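Local coordinates for putative lipoprotein (Campylobacter jejuni subsp. jejuni, PDB 2G5G) that binds heme as a cofacial pair, linked to its dimerization, and probably takes part in bacterial heme transport, at residues N165-K168 and K169-D173; L217-S221 and Y222-K226; I228-P231 and L232-D236. All coordinates share one frame; numbering follows the deposited sequence.

Interaction 1 of 3, residues N165-K168 and K169-D173; sequences NEVK and KQLFD
L171 stands one helical turn beyond V167, and its side chain, about 11 Å from a bound heme, can be followed outward along the face it shares with that residue. Its CB lies 3.6 Å from the carbonyl O of V167 and at a like distance from the O of K168, so the first carbon rests over two backbone oxygens of the preceding turn. With CG anti to the carbonyl carbon (chi1 -82°), the chain turns back along the helix, and L171 CG too lies 3.6 Å from V167 O. From there the branches diverge: L171 CD1 meets CG1 of V167 at 4.3 Å, a loose apolar touch, while CD2 leads outward to I228.

The backbone beneath is a regular alpha helix. K169 N, Q170 N, L171 N and F172 N donate in turn to the oxygens of N165, E166, V167 and K168. The L171 N to V167 O bond measures 2.9 Å, with its donor in the carbonyl plane; the donors of the other three are tilted from that plane by roughly 25°.

On another flank E166 and Q170 extend side by side in the same direction, CG of Q170 lying 3.4 Å from E166 O. F172 directs its ring toward L190 and D191 of helix 187-210, where K168 also touches E195 and Q198.

The chemistry is therefore divided by face: buried V167 and L171 give an apolar face against I228 and L232, whereas exposed E166 and K169 carry charge outward. This marks an amphipathic opening of helix 165-179.

Interaction 2 of 3, residues L217-S221 and Y222-K226; sequences LLAGS and YHTSK
G220 O faces H223 and T224 where the chain leaves strand 214-220 and coils at once into the short helix 221-224. G220 still has extended angles (phi -67°, psi 155°) and occupies the N-cap position. Its carbonyl O receives T224 N at 3.2 Å, with the donor in the carbonyl plane, and a weak bond from H223 N at 3.0 Å. The next carbonyl, S221 O, gathers only weak bonds: T224 N reaches it at a long distance, and S225 N is 3.1 Å from S221 O in a bent bond. These bifurcated, bent bonds fit a single turn that is already ending, since S225 leaves helical geometry.

Among the side chains, A219 CB touches two partners, CB of H223 and CG2 of T224, each at 3.9 Å. T224 OG1 lies between the backbone N and the carbonyl carbon (chi1 66°), on the side of S221 O, which leaves the methyl CG2 anti to the carbonyl carbon, facing A219. CB of H223 sits 3.2 Å from G220 O, and the imidazole extends past G220 to a hydrogen bond between ND1 and D201 OD1 on helix 187-210; this side chain lies about 7 Å from a bound heme.

Several polar groups have partners outside: G220 N bonds E83 OE1, S221 OG bonds N247 ND2, and S225 OG bonds D257 OD1.

Strand end and helix start thus form the classic beta-to-alpha turn of an alpha/beta fold, at the C-terminal end of a central strand. Its chemistry sets a small apolar patch (A219 CB, H223 CB, T224 CG2) beside polar groups tied to strand 243-248, to helix 187-210 and to E83 and D257, which implies a buried turn fixed by hydrogen bonds.

Interaction 3 of 3, residues I228-P231 and L232-D236; sequences IGIP and LHIQD
I230 O is gripped by two amides of the following turn. I234 N donates at 2.9 Å, nearly along the C=O axis and almost straight (168°), whereas H233 N gives only a weak, bent bond. From the next carbonyl, P231 O, the bond to Q235 N is 3.1 Å. Just before the helix, G229 O takes L232 N at 3.0 Å, its donor tilted well out of the carbonyl plane; this closes the entry turn.

The same G229 O lies 3.3 Å from CD2 of H233, at the edge of the imidazole. A water lying in the ring plane joins H233 NE2 (2.9 Å) to I228 O (2.6 Å), and ND1 hydrogen-bonds to R202 NE. Ring rotation is therefore defined by partners at both nitrogens.

Packing completes the contact. I230 and I234 cross obliquely, CG2 of the first against CD1 of the second at 3.7 Å, and L232 CD1 covers the CA of I228 at a similar 3.7 Å.

P231, which has no amide hydrogen, stands in the first turn, so its missing N-H costs the helix no i to i-4 bond. The chemistry implies a buried helix start, braced by a water-bridged histidine and sealed by aliphatic side chains.

Overall arrangement
Along the chain the three contacts run in series: helix 165-179 (interaction 1), then the end of strand 214-220 with helix 221-224 (interaction 2), then helix 230-236 (interaction 3). Interactions 2 and 3 have centres 11 Å apart and are joined by a probable hydrogen bond from I230 N to H223 O and by L217 packing on I230. Interaction 3 also touches interaction 1, 14 Å away between centres, through V167 on L232 and L171 on I228. Interactions 1 and 2, with centres 16 Å apart and nearest atoms about 5 Å apart, do not meet. Interaction 3 thus bridges the central sheet, where interaction 2 sits, to the peripheral helix 165-179.

Interaction 1 of 3, residues N165-K168 and K169-D173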
loop_
_atom_site.group_PDB
_atom_site.type_symbol
_atom_site.label_atom_id
_atom_site.label_comp_id
_atom_site.label_asym_id
_atom_site.label_seq_id
_atom_site.Cartn_x
_atom_site.Cartn_y
_atom_site.Cartn_z
ATOM N N ASN A 165 -15.507 6.210 18.144
ATOM C CA ASN A 165 -15.889 5.158 17.203
ATOM C C ASN A 165 -16.679 5.724 16.059
ATOM O O ASN A 165 -16.566 5.251 14.937
ATOM C CB ASN A 165 -16.694 4.047 17.892
ATOM C CG ASN A 165 -15.933 3.398 19.009
ATOM O OD1 ASN A 165 -14.725 3.180 18.904
ATOM N ND2 ASN A 165 -16.627 3.096 20.101
ATOM N N GLU A 166 -17.482 6.748 16.358
ATOM C CA GLU A 166 -18.334 7.385 15.370
ATOM C C GLU A 166 -17.474 8.028 14.282
ATOM O O GLU A 166 -17.725 7.859 13.101
ATOM C CB GLU A 166 -19.218 8.430 16.067
ATOM C CG GLU A 166 -20.324 9.054 15.223
ATOM C CD GLU A 166 -21.058 10.225 15.926
ATOM O OE1 GLU A 166 -20.931 10.389 17.166
ATOM O OE2 GLU A 166 -21.773 10.980 15.228
ATOM N N VAL A 167 -16.461 8.786 14.686
ATOM C CA VAL A 167 -15.509 9.366 13.714
ATOM C C VAL A 167 -14.793 8.289 12.879
ATOM O O VAL A 167 -14.756 8.370 11.630
ATOM C CB VAL A 167 -14.490 10.282 14.440
ATOM C CG1 VAL A 167 -13.337 10.672 13.486
ATOM C CG2 VAL A 167 -15.240 11.542 15.007
ATOM N N LYS A 168 -14.235 7.297 13.572
ATOM C CA LYS A 168 -13.531 6.177 12.922
ATOM C C LYS A 168 -14.394 5.418 11.933
ATOM O O LYS A 168 -13.919 5.045 10.874
ATOM C CB LYS A 168 -12.937 5.215 13.946
ATOM C CG LYS A 168 -11.707 5.741 14.620
ATOM C CD LYS A 168 -11.267 4.810 15.721
ATOM C CE LYS A 168 -9.931 5.269 16.287
ATOM N NZ LYS A 168 -9.811 4.883 17.720
ATOM N N LYS A 169 -15.662 5.189 12.284
ATOM C CA LYS A 169 -16.596 4.495 11.364
ATOM C C LYS A 169 -16.920 5.356 10.151
ATOM O O LYS A 169 -17.010 4.851 9.031
ATOM C CB LYS A 169 -17.893 4.109 12.081
ATOM C CG LYS A 169 -18.684 3.031 11.339
ATOM C CD LYS A 169 -19.752 3.636 10.455
ATOM C CE LYS A 169 -20.867 2.601 10.126
ATOM N NZ LYS A 169 -20.330 1.207 9.978
ATOM N N GLN A 170 -17.094 6.664 10.355
ATOM C CA GLN A 170 -17.325 7.545 9.214
ATOM C C GLN A 170 -16.126 7.506 8.283
ATOM O O GLN A 170 -16.293 7.499 7.075
ATOM C CB GLN A 170 -17.616 8.993 9.626
ATOM C CG GLN A 170 -18.977 9.205 10.300
ATOM C CD GLN A 170 -19.108 10.613 10.884
ATOM O OE1 GLN A 170 -18.867 10.830 12.071
ATOM N NE2 GLN A 170 -19.476 11.568 10.044
ATOM N N LEU A 171 -14.922 7.512 8.859
ATOM C CA LEU A 171 -13.698 7.429 8.076
ATOM C C LEU A 171 -13.591 6.064 7.367
ATOM O O LEU A 171 -13.172 5.989 6.219
ATOM C CB LEU A 171 -12.475 7.674 8.973
ATOM C CG LEU A 171 -12.122 9.162 9.254
ATOM C CD1 LEU A 171 -10.942 9.248 10.207
ATOM C CD2 LEU A 171 -11.838 9.957 7.984
ATOM N N PHE A 172 -13.951 5.005 8.078
ATOM C CA PHE A 172 -14.020 3.637 7.510
ATOM C C PHE A 172 -14.826 3.597 6.208
ATOM O O PHE A 172 -14.320 3.136 5.177
ATOM C CB PHE A 172 -14.627 2.697 8.543
ATOM C CG PHE A 172 -14.520 1.231 8.185
ATOM C CD1 PHE A 172 -13.485 0.450 8.700
ATOM C CD2 PHE A 172 -15.460 0.634 7.340
ATOM C CE1 PHE A 172 -13.381 -0.916 8.366
ATOM C CE2 PHE A 172 -15.368 -0.729 7.001
ATOM C CZ PHE A 172 -14.329 -1.500 7.517
ATOM N N ASP A 173 -16.055 4.122 6.249
ATOM C CA ASP A 173 -16.977 4.076 5.096
ATOM C C ASP A 173 -16.557 5.002 3.975
ATOM O O ASP A 173 -16.784 4.718 2.795
ATOM C CB ASP A 173 -18.419 4.435 5.499
ATOM C CG ASP A 173 -19.001 3.517 6.573
ATOM O OD1 ASP A 173 -18.539 2.360 6.769
ATOM O OD2 ASP A 173 -19.954 3.971 7.231
#

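Interaction 2 of 3, residues L217-S221 and Y222-K226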
loop_
_atom_site.group_PDB
_atom_site.type_symbol
_atom_site.label_atom_id
_atom_site.label_comp_id
_atom_site.label_asym_id
_atom_site.label_seq_id
_atom_site.Cartn_x
_atom_site.Cartn_y
_atom_site.Cartn_z
ATOM N N LEU A 217 -4.085 26.377 6.185
ATOM C CA LEU A 217 -3.819 25.034 5.696
ATOM C C LEU A 217 -4.553 24.777 4.381
ATOM O O LEU A 217 -5.749 25.107 4.245
ATOM C CB LEU A 217 -4.236 23.964 6.703
ATOM C CG LEU A 217 -4.087 22.471 6.301
ATOM C CD1 LEU A 217 -2.652 21.957 6.449
ATOM C CD2 LEU A 217 -5.033 21.632 7.127
ATOM N N LEU A 218 -3.834 24.205 3.422
ATOM C CA LEU A 218 -4.490 23.592 2.261
ATOM C C LEU A 218 -4.391 22.077 2.416
ATOM O O LEU A 218 -3.305 21.532 2.623
ATOM C CB LEU A 218 -3.861 24.044 0.927
ATOM C CG LEU A 218 -4.482 23.425 -0.339
ATOM C CD1 LEU A 218 -5.882 24.003 -0.554
ATOM C CD2 LEU A 218 -3.548 23.670 -1.579
ATOM N N ALA A 219 -5.536 21.391 2.338
ATOM C CA ALA A 219 -5.599 19.946 2.554
ATOM C C ALA A 219 -6.879 19.432 1.889
ATOM O O ALA A 219 -7.720 20.201 1.478
ATOM C CB ALA A 219 -5.610 19.582 4.081
ATOM N N GLY A 220 -6.999 18.123 1.746
ATOM C CA GLY A 220 -8.190 17.582 1.107
ATOM C C GLY A 220 -9.382 17.836 2.001
ATOM O O GLY A 220 -9.241 17.955 3.223
ATOM N N SER A 221 -10.556 17.893 1.390
ATOM C CA SER A 221 -11.799 18.084 2.114
ATOM C C SER A 221 -12.034 17.126 3.277
ATOM O O SER A 221 -12.602 17.544 4.293
ATOM C CB SER A 221 -12.973 18.079 1.140
ATOM O OG SER A 221 -12.914 19.288 0.400
ATOM N N TYR A 222 -11.640 15.841 3.167
ATOM C CA TYR A 222 -11.892 14.923 4.300
ATOM C C TYR A 222 -11.083 15.312 5.529
ATOM O O TYR A 222 -11.529 15.090 6.675
ATOM C CB TYR A 222 -11.683 13.443 3.957
ATOM C CG TYR A 222 -12.537 12.963 2.795
ATOM C CD1 TYR A 222 -13.840 13.425 2.618
ATOM C CD2 TYR A 222 -12.034 12.053 1.873
ATOM C CE1 TYR A 222 -14.634 12.979 1.545
ATOM C CE2 TYR A 222 -12.807 11.606 0.801
ATOM C CZ TYR A 222 -14.106 12.067 0.651
ATOM O OH TYR A 222 -14.860 11.636 -0.417
ATOM N N HIS A 223 -9.924 15.926 5.277
ATOM C CA HIS A 223 -9.046 16.438 6.330
ATOM C C HIS A 223 -9.545 17.727 6.995
ATOM O O HIS A 223 -9.378 17.926 8.186
ATOM C CB HIS A 223 -7.634 16.665 5.731
ATOM C CG HIS A 223 -6.949 15.393 5.366
ATOM N ND1 HIS A 223 -6.539 14.478 6.306
ATOM C CD2 HIS A 223 -6.605 14.880 4.161
ATOM C CE1 HIS A 223 -5.977 13.448 5.699
ATOM N NE2 HIS A 223 -5.999 13.670 4.397
ATOM N N THR A 224 -10.152 18.591 6.222
ATOM C CA THR A 224 -10.585 19.875 6.764
ATOM C C THR A 224 -11.960 19.791 7.432
ATOM O O THR A 224 -12.361 20.708 8.169
ATOM C CB THR A 224 -10.537 20.974 5.726
ATOM O OG1 THR A 224 -11.495 20.715 4.696
ATOM C CG2 THR A 224 -9.082 21.110 5.139
ATOM N N SER A 225 -12.676 18.691 7.165
ATOM C CA SER A 225 -14.019 18.499 7.676
ATOM C C SER A 225 -14.089 18.653 9.202
ATOM O O SER A 225 -13.395 17.964 9.952
ATOM C CB SER A 225 -14.552 17.108 7.296
ATOM O OG SER A 225 -15.723 16.835 8.062
ATOM N N LYS A 226 -14.987 19.517 9.653
ATOM C CA LYS A 226 -15.256 19.655 11.056
ATOM C C LYS A 226 -15.877 18.394 11.682
ATOM O O LYS A 226 -15.868 18.270 12.883
ATOM C CB LYS A 226 -16.211 20.826 11.272
ATOM C CG LYS A 226 -15.553 22.195 11.001
ATOM C CD LYS A 226 -16.615 23.261 10.932
ATOM C CE LYS A 226 -17.224 23.547 12.288
ATOM N NZ LYS A 226 -18.300 24.566 12.199
#

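Interaction 3 of 3, residues I228-P231 and L232-D236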
loop_
_atom_site.group_PDB
_atom_site.type_symbol
_atom_site.label_atom_id
_atom_site.label_comp_id
_atom_site.label_asym_id
_atom_site.label_seq_id
_atom_site.Cartn_x
_atom_site.Cartn_y
_atom_site.Cartn_z
ATOM N N ILE A 228 -15.091 15.013 10.891
ATOM C CA ILE A 228 -14.217 13.829 10.976
ATOM C C ILE A 228 -12.716 14.168 10.979
ATOM O O ILE A 228 -11.885 13.267 11.127
ATOM C CB ILE A 228 -14.454 12.885 9.784
ATOM C CG1 ILE A 228 -14.198 13.630 8.461
ATOM C CG2 ILE A 228 -15.875 12.242 9.866
ATOM C CD1 ILE A 228 -14.326 12.812 7.207
ATOM N N GLY A 229 -12.381 15.439 10.743
ATOM C CA GLY A 229 -10.983 15.801 10.431
ATOM C C GLY A 229 -10.203 16.610 11.451
ATOM O O GLY A 229 -10.471 16.602 12.658
ATOM N N ILE A 230 -9.210 17.317 10.925
ATOM C CA ILE A 230 -8.343 18.191 11.716
ATOM C C ILE A 230 -9.008 19.047 12.827
ATOM O O ILE A 230 -8.462 19.120 13.922
ATOM C CB ILE A 230 -7.500 19.089 10.790
ATOM C CG1 ILE A 230 -6.593 18.186 9.914
ATOM C CG2 ILE A 230 -6.684 20.154 11.628
ATOM C CD1 ILE A 230 -6.144 18.833 8.603
ATOM N N PRO A 231 -10.161 19.694 12.550
ATOM C CA PRO A 231 -10.820 20.473 13.640
ATOM C C PRO A 231 -11.065 19.719 14.958
ATOM O O PRO A 231 -10.922 20.310 16.039
ATOM C CB PRO A 231 -12.123 20.951 12.990
ATOM C CG PRO A 231 -11.763 21.105 11.526
ATOM C CD PRO A 231 -10.876 19.874 11.269
ATOM N N LEU A 232 -11.390 18.420 14.882
ATOM C CA LEU A 232 -11.567 17.607 16.081
ATOM C C LEU A 232 -10.261 17.465 16.865
ATOM O O LEU A 232 -10.265 17.469 18.092
ATOM C CB LEU A 232 -12.070 16.206 15.711
ATOM C CG LEU A 232 -13.364 16.120 14.897
ATOM C CD1 LEU A 232 -13.637 14.651 14.513
ATOM C CD2 LEU A 232 -14.514 16.715 15.724
ATOM N N HIS A 233 -9.154 17.344 16.140
ATOM C CA HIS A 233 -7.847 17.127 16.762
ATOM C C HIS A 233 -7.361 18.417 17.383
ATOM O O HIS A 233 -6.811 18.401 18.490
ATOM C CB HIS A 233 -6.827 16.572 15.751
ATOM C CG HIS A 233 -7.216 15.237 15.191
ATOM N ND1 HIS A 233 -6.682 14.053 15.648
ATOM C CD2 HIS A 233 -8.101 14.900 14.221
ATOM C CE1 HIS A 233 -7.223 13.043 14.988
ATOM N NE2 HIS A 233 -8.087 13.530 14.116
ATOM N N ILE A 234 -7.627 19.546 16.710
ATOM C CA ILE A 234 -7.360 20.878 17.309
ATOM C C ILE A 234 -8.062 21.037 18.662
ATOM O O ILE A 234 -7.469 21.498 19.637
ATOM C CB ILE A 234 -7.722 22.035 16.331
ATOM C CG1 ILE A 234 -6.784 22.013 15.110
ATOM C CG2 ILE A 234 -7.704 23.441 17.051
ATOM C CD1 ILE A 234 -7.187 23.013 13.983
ATOM N N GLN A 235 -9.332 20.635 18.737
ATOM C CA GLN A 235 -10.095 20.671 19.991
ATOM C C GLN A 235 -9.440 19.856 21.077
ATOM O O GLN A 235 -9.337 20.319 22.221
ATOM C CB GLN A 235 -11.515 20.105 19.799
ATOM C CG GLN A 235 -12.409 20.948 18.912
ATOM C CD GLN A 235 -13.822 20.373 18.820
ATOM O OE1 GLN A 235 -14.333 20.152 17.723
ATOM N NE2 GLN A 235 -14.460 20.136 19.976
ATOM N N ASP A 236 -9.025 18.626 20.723
ATOM C CA ASP A 236 -8.348 17.706 21.664
ATOM C C ASP A 236 -7.003 18.247 22.139
ATOM O O ASP A 236 -6.598 17.961 23.282
ATOM C CB ASP A 236 -8.169 16.298 21.069
ATOM C CG ASP A 236 -9.462 15.435 21.141
ATOM O OD1 ASP A 236 -10.440 15.825 21.816
ATOM O OD2 ASP A 236 -9.474 14.353 20.511
HETATM O O HOH W 1 -9.494 12.389 11.843
#